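Local coordinates for DNA polymerase sliding clamp 2 (Thermococcus kodakarensis, PDB 3LX2), which forms a ring-shaped homotrimeric sliding clamp that encircles DNA and tethers the replicative polymerase and other DNA-processing proteins to it, at the interface of chains A and B. Sequence-based numbering; all coordinates share one arbitrary frame. Chains: chain A/B, DNA polymerase sliding clamp 2.

The interface of chains A and B. Residues chain A 98, 110-112; chain B 151, 172-175.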
loop_
_atom_site.group_PDB
_atom_site.type_symbol
_atom_site.label_atom_id
_atom_site.label_comp_id
_atom_site.label_asym_id
_atom_site.label_seq_id
_atom_site.Cartn_x
_atom_site.Cartn_y
_atom_site.Cartn_z
ATOM N N PHE A 98 -2.879 5.030 35.908
ATOM C CA PHE A 98 -2.817 5.177 34.458
ATOM C C PHE A 98 -1.381 5.383 34.000
ATOM O O PHE A 98 -0.593 6.047 34.675
ATOM C CB PHE A 98 -3.646 6.382 34.014
ATOM C CG PHE A 98 -5.081 6.071 33.777
ATOM C CD1 PHE A 98 -5.503 5.599 32.550
ATOM C CD2 PHE A 98 -6.024 6.269 34.780
ATOM C CE1 PHE A 98 -6.861 5.298 32.319
ATOM C CE2 PHE A 98 -7.378 5.991 34.570
ATOM C CZ PHE A 98 -7.795 5.505 33.334
ATOM N N TRP A 110 -1.379 13.496 24.224
ATOM C CA TRP A 110 -1.181 12.902 25.545
ATOM C C TRP A 110 -2.317 11.973 25.823
ATOM O O TRP A 110 -3.489 12.401 25.926
ATOM C CB TRP A 110 -1.124 13.939 26.681
ATOM C CG TRP A 110 0.050 14.861 26.728
ATOM C CD1 TRP A 110 0.102 16.160 26.226
ATOM C CD2 TRP A 110 1.355 14.611 27.286
ATOM N NE1 TRP A 110 1.342 16.728 26.475
ATOM C CE2 TRP A 110 2.130 15.803 27.105
ATOM C CE3 TRP A 110 1.923 13.536 27.974
ATOM C CZ2 TRP A 110 3.441 15.924 27.561
ATOM C CZ3 TRP A 110 3.225 13.651 28.422
ATOM C CH2 TRP A 110 3.975 14.840 28.206
ATOM N N PHE A 111 -1.981 10.700 25.927
ATOM C CA PHE A 111 -2.923 9.646 26.185
ATOM C C PHE A 111 -2.788 9.186 27.604
ATOM O O PHE A 111 -1.691 9.192 28.183
ATOM C CB PHE A 111 -2.542 8.423 25.356
ATOM C CG PHE A 111 -3.014 8.477 23.980
ATOM C CD1 PHE A 111 -4.316 8.100 23.673
ATOM C CD2 PHE A 111 -2.178 8.944 22.963
ATOM C CE1 PHE A 111 -4.778 8.182 22.362
ATOM C CE2 PHE A 111 -2.638 9.033 21.680
ATOM C CZ PHE A 111 -3.942 8.641 21.383
ATOM N N LYS A 112 -3.894 8.706 28.139
ATOM C CA LYS A 112 -3.849 7.954 29.399
ATOM C C LYS A 112 -4.431 6.549 29.250
ATOM O O LYS A 112 -5.583 6.374 28.779
ATOM C CB LYS A 112 -4.520 8.715 30.517
ATOM C CG LYS A 112 -3.560 9.668 31.154
ATOM C CD LYS A 112 -4.083 10.245 32.452
ATOM C CE LYS A 112 -5.034 11.373 32.152
ATOM N NZ LYS A 112 -5.080 12.318 33.301
ATOM N N VAL B 151 -10.094 6.480 21.252
ATOM C CA VAL B 151 -10.619 6.549 22.584
ATOM C C VAL B 151 -12.154 6.568 22.574
ATOM O O VAL B 151 -12.816 6.120 23.531
ATOM C CB VAL B 151 -10.081 7.831 23.226
ATOM C CG1 VAL B 151 -11.008 8.378 24.253
ATOM C CG2 VAL B 151 -8.694 7.588 23.811
ATOM N N ASP B 172 -12.252 3.933 29.402
ATOM C CA ASP B 172 -11.392 4.094 30.591
ATOM C C ASP B 172 -10.067 4.598 30.061
ATOM O O ASP B 172 -9.001 4.018 30.297
ATOM C CB ASP B 172 -11.147 2.739 31.246
ATOM C CG ASP B 172 -10.911 1.639 30.214
ATOM O OD1 ASP B 172 -10.733 1.993 28.999
ATOM O OD2 ASP B 172 -10.940 0.440 30.613
ATOM N N SER B 173 -10.167 5.675 29.297
ATOM C CA SER B 173 -9.068 6.200 28.552
ATOM C C SER B 173 -9.382 7.635 28.191
ATOM O O SER B 173 -10.528 8.027 28.121
ATOM C CB SER B 173 -8.884 5.370 27.294
ATOM O OG SER B 173 -7.697 5.742 26.632
ATOM N N GLU B 174 -8.349 8.433 27.971
ATOM C CA GLU B 174 -8.550 9.742 27.425
ATOM C C GLU B 174 -7.352 10.168 26.641
ATOM O O GLU B 174 -6.309 9.590 26.790
ATOM C CB GLU B 174 -8.921 10.787 28.483
ATOM C CG GLU B 174 -8.326 10.616 29.838
ATOM C CD GLU B 174 -8.713 11.787 30.763
ATOM O OE1 GLU B 174 -9.617 11.596 31.631
ATOM O OE2 GLU B 174 -8.123 12.893 30.596
ATOM N N VAL B 175 -7.540 11.170 25.789
ATOM C CA VAL B 175 -6.477 11.710 24.998
ATOM C C VAL B 175 -6.703 13.204 24.888
ATOM O O VAL B 175 -7.810 13.671 24.887
ATOM C CB VAL B 175 -6.385 11.062 23.581
ATOM C CG1 VAL B 175 -7.672 11.216 22.795
ATOM C CG2 VAL B 175 -5.221 11.647 22.807
#
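The backbone N of A:Lys112 donates to the carbonyl O of B:Glu174 at 2.9 Å, a nearly straight bond with 166° at the hydrogen. It pairs strand 108-114 of one PCNA subunit antiparallel with strand 174-180 of the next, the edge-to-edge join that carries a sheet across the boundary between neighbouring subunits of the homotrimeric ring; the N-terminal domain of chain A meets the C-terminal domain of chain B here. One residue earlier in chain B, the strand pairing passes to a side chain: the hydroxyl OG of B:Ser173, anti to its own backbone N (chi1 -172°), reaches across and donates to the carbonyl O of A:Lys112 at 3.1 Å.

Side chains of bridged residues then run alongside each other in pairs. On one side of the sheet B:Val175 lies beside A:Phe111 and lays its methyl CG2 over the middle of the phenyl face, 3.5 Å from the ring centroid, a CH-pi contact. CB of B:Val175 lies over the same face, displaced towards the CD1-CE1 side, 3.5 Å from CE1 of A:Phe111. On the opposite side A:Lys112 and B:Glu174 lie side by side and point the same way, the glutamate extended beyond CG, the lysine bent at its third torsion (chi3 -81°). CE of A:Lys112 packs 4.0 Å from the carboxylate carbon CD of B:Glu174. The amino NZ of A:Lys112 stays 4.1 Å from the carboxylate OE2 of B:Glu174, too far for a salt bridge, though the opposite charges probably still attract. Towards the start of the chain B segment, the ring of A:Phe98 turns its CE1-CZ edge to the backbone carbonyl of B:Asp172, whose carbon lies in the ring plane.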